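Local coordinates for putative lipase (Bacteroides thetaiotaomicron VPI-5482, PDB 3BZW) that probably hydrolyses ester bonds of lipids, perhaps lysophospholipids, as a member of the GDSL-like lipase/acylhydrolase (SGNH hydrolase) family, at the interface of chains A and B. Residues are numbered along the deposited sequence; one frame, centred on the assembly and turned at random. Chains: chain A/B, Putative lipase.

Chain A reaches chain B at separate patches. Contact 1 and contact 3 lie about 14 Å apart between the centres of their C-alpha atoms, and share helix 245-258 of chain B, whose final turns serve contact 1 and whose B:Arg250 serves contact 3. Contact 2 stands off, about 26 Å from contact 1 and 21 Å from contact 3 by the same measure, where the hairpin of strands 111-122 and 127-136 of chain A reaches the start of helix 195-210 of chain B. The pairing, not an exact two-fold, belongs to a deposited assembly of six copies; whether it persists in solution the structure alone does not show.

Contact 1: the interface of chains A and B. Residues chain A 212, 261-263; chain B 219, 254, 257-258.
The 3-10 turn 259-261 and the C-terminal loop of chain A, with A:Pro212 from another loop, meet the end of helix 245-258 and the short helix 216-219 of chain B. Both chains are copies of one GDSL-like lipase/acylhydrolase family protein, and the patch is a largely apolar interface between them. A:Pro263 crosses the aromatic ring of B:Tyr257 at a slant, its CB lying 3.5 Å from CD2 on the ring's CD2-CE2 side. The ring of B:Tyr257 is brought beside the proline with CG anti to its own carbonyl carbon (chi1 -68°). Its CB, placed by the helix backbone, lies against the backbone of A:Ala261. The other end of the pyrrolidine rests on the helix backbone, with A:Pro263 CD 3.8 Å from B:Thr254 CA. An alanine here, without CG and CD, would probably open a gap over the backbone at B:Thr254 and leave the flank of B:Tyr257 less fully packed. Next along the helix, B:Gln258 bends at chi2 (-74°) and lies alongside A:Leu262, whose methyl CD2 is 3.8 Å from the amide oxygen OE1. As modelled, OE1 of B:Gln258 also stands 2.9 Å from the carbonyl O of A:Ala261. Two acceptors would clash at that distance, and the amide may be turned end for end; this pair is doubtful. Farther off, A:Pro212 CB touches B:Val219 at CA, 4.0 Å away, a looser contact.

Contact 2: the interface of chains A and B. Residues chain A 113, 133-134; chain B 185, 194-196.
A:Arg134 lies flat over the ring of B:Tyr194 and meets the carboxylate of B:Asp196 tip to tip, joining one GDSL-like (SGNH) hydrolase chain to the next. Guanidinium and phenol planes are only 3° apart, with the two side chains running past each other in opposite directions. NH1 of A:Arg134 sits over the ring face, 3.8 Å from the ring centroid of B:Tyr194, as a cation-pi contact, and the aliphatic CD of A:Arg134 packs 3.6 Å from CE2 of B:Tyr194. Beyond the ring the arginine grips B:Asp196 end-on in a salt bridge. A:Arg134 NH2 donates to B:Asp196 OD1 over 2.9 Å in a nearly straight bond (168° at H), entering on the syn side of that oxygen, while NH1 reaches OD2, also at 2.9 Å, from above the carboxylate plane. NH2 also makes a weak bond to the backbone O of B:Glu185. Two bonds and a stack together should restrict rotation of the guanidinium. At the far end of the tyrosine, B:Tyr194 OH donates to OE1 of A:Glu113 at 2.6 Å, using the anti lone pair of the carboxylate. A:Glu113 and A:Arg134 come from neighbouring strands, 111-122 and 127-136. A:Arg134 has CG between its backbone N and carbonyl carbon (chi1 64°), then runs extended to NE, which lays the chain along the ring from the phenol OH end toward CG. B:Asp196 stands in the first turn of helix 195-210, two residues after B:Tyr194, which is likely to help hold carboxylate and ring in register.

Contact 3: the interface of chains A and B. Residues chain A 155, 159-161; chain B 221, 228-229, 231-232, 250.
The side chain of A:Lys155, from helix 143-157, passes slantwise over the terminal amide of B:Gln229, which projects from the 3-10 helix 227-232 of a second GDSL-like hydrolase chain. The lysine runs extended and bends at its last torsion (chi4 -71°), turning NZ of A:Lys155 to donate to OE1 of B:Gln229 at 3.1 Å; the same side-chain nitrogen hydrogen-bonds to the backbone O of B:Gly221 at 3.0 Å. B:Gln229 is itself held by both ends of its amide. B:Gln229 NE2 donates to A:Pro159 O over 3.0 Å, almost straight (173° at H) and in the plane of the amide, and also to B:Gly221 O at 2.9 Å within its own chain; these bonds, with the one accepted by OE1, should restrict rotation of the amide. Beside the aliphatic part of B:Gln229, the pyrrolidine of A:Pro159 crosses B:Glu228, with CB packed against the CB of that glutamate and against CG of B:Gln229. On the other flank, A:Asp160 CB touches the methyl CD1 of B:Ile231, 3.8 Å away. B:Arg250, extended from helix 245-258, presents two nitrogens end-on to one acceptor. NH1 and NH2 of B:Arg250 each lie 3.2 Å from A:Lys161 O, reaching it from the same face, above the carbonyl plane rather than on a lone pair. B:Tyr232 both borders chain A and supports the arginine: its phenol OH accepts from B:Arg250 NH1 at 2.9 Å, in the guanidinium plane (6° out of it), and steadies the group that grips chain A.

Contact 1: the interface of chains A and B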
# COMPACT_ATOMS: atom_id res chain seq x y z
N PRO A 212 -25.58 19.48 -2.64
CA PRO A 212 -25.51 18.34 -3.55
C PRO A 212 -24.68 18.64 -4.79
O PRO A 212 -24.66 19.76 -5.29
CB PRO A 212 -26.98 18.07 -3.88
CG PRO A 212 -27.60 19.43 -3.79
CD PRO A 212 -26.95 20.01 -2.56
N ALA A 261 -33.32 12.42 -8.32
CA ALA A 261 -32.94 12.13 -6.94
C ALA A 261 -33.02 13.32 -5.99
O ALA A 261 -32.83 13.16 -4.78
CB ALA A 261 -31.54 11.54 -6.91
N LEU A 262 -33.31 14.50 -6.52
CA LEU A 262 -33.38 15.70 -5.69
C LEU A 262 -34.71 16.43 -5.80
O LEU A 262 -35.20 16.70 -6.91
CB LEU A 262 -32.25 16.66 -6.08
CG LEU A 262 -30.83 16.13 -5.93
CD1 LEU A 262 -29.83 17.03 -6.65
CD2 LEU A 262 -30.49 16.03 -4.45
N PRO A 263 -35.33 16.76 -4.66
CA PRO A 263 -36.61 17.47 -4.68
C PRO A 263 -36.40 18.94 -4.98
O PRO A 263 -35.28 19.46 -4.89
CB PRO A 263 -37.14 17.26 -3.27
CG PRO A 263 -35.88 17.36 -2.46
CD PRO A 263 -34.90 16.50 -3.27
N VAL B 219 -26.36 16.19 0.44
CA VAL B 219 -27.62 16.32 -0.30
C VAL B 219 -28.77 17.10 0.32
O VAL B 219 -29.63 17.59 -0.41
CB VAL B 219 -28.14 14.93 -0.75
CG1 VAL B 219 -27.13 14.28 -1.69
CG2 VAL B 219 -28.41 14.05 0.46
N THR B 254 -35.89 15.27 0.79
CA THR B 254 -34.61 14.88 0.20
C THR B 254 -34.52 13.35 0.22
O THR B 254 -34.19 12.71 -0.77
CB THR B 254 -33.43 15.46 1.01
OG1 THR B 254 -33.44 16.89 0.91
CG2 THR B 254 -32.09 14.93 0.50
N TYR B 257 -36.65 11.34 -2.44
CA TYR B 257 -36.12 11.15 -3.77
C TYR B 257 -34.78 10.42 -3.80
O TYR B 257 -34.44 9.77 -4.80
CB TYR B 257 -36.06 12.49 -4.50
CG TYR B 257 -37.46 13.01 -4.79
CD1 TYR B 257 -38.21 12.50 -5.85
CD2 TYR B 257 -38.06 13.95 -3.95
CE1 TYR B 257 -39.52 12.91 -6.07
CE2 TYR B 257 -39.37 14.36 -4.15
CZ TYR B 257 -40.10 13.84 -5.21
OH TYR B 257 -41.40 14.24 -5.40
N GLN B 258 -34.03 10.49 -2.71
CA GLN B 258 -32.75 9.78 -2.64
C GLN B 258 -32.98 8.28 -2.53
O GLN B 258 -32.22 7.48 -3.08
CB GLN B 258 -31.93 10.26 -1.44
CG GLN B 258 -31.35 11.68 -1.56
CD GLN B 258 -30.17 11.76 -2.51
OE1 GLN B 258 -30.28 12.31 -3.61
NE2 GLN B 258 -29.04 11.21 -2.10

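Contact 2: the interface of chains A and B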
# COMPACT_ATOMS: atom_id res chain seq x y z
N GLU A 113 -6.15 27.70 9.78
CA GLU A 113 -6.44 27.18 11.11
C GLU A 113 -5.53 27.78 12.17
O GLU A 113 -4.41 28.20 11.88
CB GLU A 113 -6.24 25.66 11.16
CG GLU A 113 -7.01 24.86 10.12
CD GLU A 113 -6.56 23.41 10.09
OE1 GLU A 113 -7.10 22.58 10.86
OE2 GLU A 113 -5.64 23.10 9.29
N LYS A 133 -9.38 25.83 15.52
CA LYS A 133 -10.54 26.37 14.83
C LYS A 133 -10.15 26.69 13.39
O LYS A 133 -9.06 27.21 13.14
CB LYS A 133 -11.03 27.65 15.51
CG LYS A 133 -12.36 28.18 14.98
CD LYS A 133 -12.65 29.58 15.50
CE LYS A 133 -14.12 29.97 15.30
NZ LYS A 133 -14.55 29.93 13.87
N ARG A 134 -11.04 26.38 12.45
CA ARG A 134 -10.77 26.66 11.05
C ARG A 134 -11.67 27.78 10.54
O ARG A 134 -12.80 27.95 10.99
CB ARG A 134 -10.99 25.39 10.20
CG ARG A 134 -12.42 24.88 10.19
CD ARG A 134 -12.50 23.53 9.49
NE ARG A 134 -13.82 22.93 9.63
CZ ARG A 134 -14.12 21.69 9.26
NH1 ARG A 134 -13.18 20.92 8.71
NH2 ARG A 134 -15.35 21.21 9.44
N GLU B 185 -19.13 23.51 14.32
CA GLU B 185 -18.24 22.62 13.58
C GLU B 185 -16.96 23.19 13.00
O GLU B 185 -16.23 22.48 12.31
CB GLU B 185 -19.01 21.91 12.45
CG GLU B 185 -19.49 22.83 11.33
CD GLU B 185 -20.17 22.07 10.21
OE1 GLU B 185 -20.80 21.02 10.48
OE2 GLU B 185 -20.10 22.52 9.05
N TYR B 194 -12.37 17.02 13.43
CA TYR B 194 -13.46 17.87 12.96
C TYR B 194 -14.62 16.92 12.69
O TYR B 194 -14.42 15.71 12.58
CB TYR B 194 -13.10 18.59 11.65
CG TYR B 194 -12.10 19.71 11.79
CD1 TYR B 194 -10.80 19.58 11.29
CD2 TYR B 194 -12.45 20.91 12.41
CE1 TYR B 194 -9.88 20.63 11.40
CE2 TYR B 194 -11.55 21.96 12.52
CZ TYR B 194 -10.26 21.81 12.01
OH TYR B 194 -9.37 22.85 12.11
N ILE B 195 -15.83 17.46 12.58
CA ILE B 195 -17.01 16.64 12.31
C ILE B 195 -16.79 15.83 11.02
O ILE B 195 -17.34 14.74 10.86
CB ILE B 195 -18.28 17.53 12.16
CG1 ILE B 195 -19.50 16.67 11.84
CG2 ILE B 195 -18.06 18.58 11.07
CD1 ILE B 195 -19.90 15.71 12.96
N ASP B 196 -15.96 16.36 10.13
CA ASP B 196 -15.64 15.72 8.86
C ASP B 196 -15.29 14.24 9.01
O ASP B 196 -15.79 13.39 8.26
CB ASP B 196 -14.45 16.41 8.20
CG ASP B 196 -14.66 17.90 8.01
OD1 ASP B 196 -15.58 18.47 8.64
OD2 ASP B 196 -13.88 18.50 7.24

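Contact 3: the interface of chains A and B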
# COMPACT_ATOMS: atom_id res chain seq x y z
N LYS A 155 -26.02 30.45 -0.83
CA LYS A 155 -26.81 30.08 0.34
C LYS A 155 -27.39 31.30 1.05
O LYS A 155 -28.48 31.23 1.61
CB LYS A 155 -25.96 29.24 1.31
CG LYS A 155 -25.72 27.81 0.84
CD LYS A 155 -24.88 27.02 1.84
CE LYS A 155 -24.71 25.57 1.40
NZ LYS A 155 -25.97 24.78 1.54
N PRO A 159 -31.27 30.66 0.65
CA PRO A 159 -31.17 29.66 1.72
C PRO A 159 -32.22 28.56 1.75
O PRO A 159 -31.96 27.48 2.29
CB PRO A 159 -31.18 30.52 2.99
CG PRO A 159 -32.05 31.67 2.60
CD PRO A 159 -31.54 32.00 1.20
N ASP A 160 -33.39 28.81 1.18
CA ASP A 160 -34.48 27.82 1.20
C ASP A 160 -34.71 27.13 -0.13
O ASP A 160 -35.74 26.47 -0.33
CB ASP A 160 -35.77 28.50 1.66
CG ASP A 160 -36.25 29.57 0.68
OD1 ASP A 160 -35.45 30.03 -0.15
OD2 ASP A 160 -37.44 29.95 0.76
N LYS A 161 -33.76 27.27 -1.05
CA LYS A 161 -33.90 26.67 -2.37
C LYS A 161 -32.99 25.47 -2.59
O LYS A 161 -32.01 25.26 -1.87
CB LYS A 161 -33.59 27.71 -3.45
CG LYS A 161 -34.38 29.01 -3.35
CD LYS A 161 -35.88 28.79 -3.54
CE LYS A 161 -36.60 30.13 -3.55
NZ LYS A 161 -38.06 30.00 -3.78
N GLY B 221 -28.51 19.89 1.66
CA GLY B 221 -28.24 21.28 1.36
C GLY B 221 -28.40 22.19 2.56
O GLY B 221 -28.49 23.41 2.42
N GLU B 228 -28.22 32.38 7.21
CA GLU B 228 -29.47 32.48 6.47
C GLU B 228 -30.18 31.13 6.43
O GLU B 228 -31.40 31.06 6.28
CB GLU B 228 -29.23 32.98 5.04
CG GLU B 228 -28.89 34.46 4.90
CD GLU B 228 -27.52 34.83 5.47
OE1 GLU B 228 -26.70 33.91 5.70
OE2 GLU B 228 -27.27 36.03 5.67
N GLN B 229 -29.41 30.05 6.58
CA GLN B 229 -30.01 28.72 6.56
C GLN B 229 -30.46 28.24 7.94
O GLN B 229 -30.91 27.11 8.09
CB GLN B 229 -29.05 27.71 5.92
CG GLN B 229 -28.88 27.92 4.42
CD GLN B 229 -28.45 26.66 3.69
OE1 GLN B 229 -27.39 26.10 3.96
NE2 GLN B 229 -29.28 26.21 2.75
N ILE B 231 -32.97 28.94 9.22
CA ILE B 231 -34.42 28.83 9.16
C ILE B 231 -34.80 27.35 9.28
O ILE B 231 -35.95 27.01 9.53
CB ILE B 231 -34.97 29.37 7.82
CG1 ILE B 231 -34.27 28.65 6.65
CG2 ILE B 231 -34.76 30.87 7.73
CD1 ILE B 231 -34.76 29.10 5.28
N TYR B 232 -33.80 26.49 9.11
CA TYR B 232 -34.00 25.04 9.19
C TYR B 232 -33.62 24.43 10.53
O TYR B 232 -33.71 23.22 10.72
CB TYR B 232 -33.19 24.34 8.10
CG TYR B 232 -33.68 24.61 6.70
CD1 TYR B 232 -34.97 24.21 6.31
CD2 TYR B 232 -32.87 25.23 5.76
CE1 TYR B 232 -35.42 24.42 5.01
CE2 TYR B 232 -33.31 25.44 4.46
CZ TYR B 232 -34.58 25.04 4.09
OH TYR B 232 -35.01 25.24 2.79
N ARG B 250 -37.53 19.32 4.92
CA ARG B 250 -36.59 19.37 3.80
C ARG B 250 -35.80 18.06 3.79
O ARG B 250 -35.50 17.52 2.72
CB ARG B 250 -35.64 20.57 3.94
CG ARG B 250 -34.51 20.57 2.90
CD ARG B 250 -34.00 21.97 2.56
NE ARG B 250 -32.91 21.90 1.59
CZ ARG B 250 -32.47 22.91 0.85
NH1 ARG B 250 -33.04 24.11 0.95
NH2 ARG B 250 -31.47 22.72 -0.00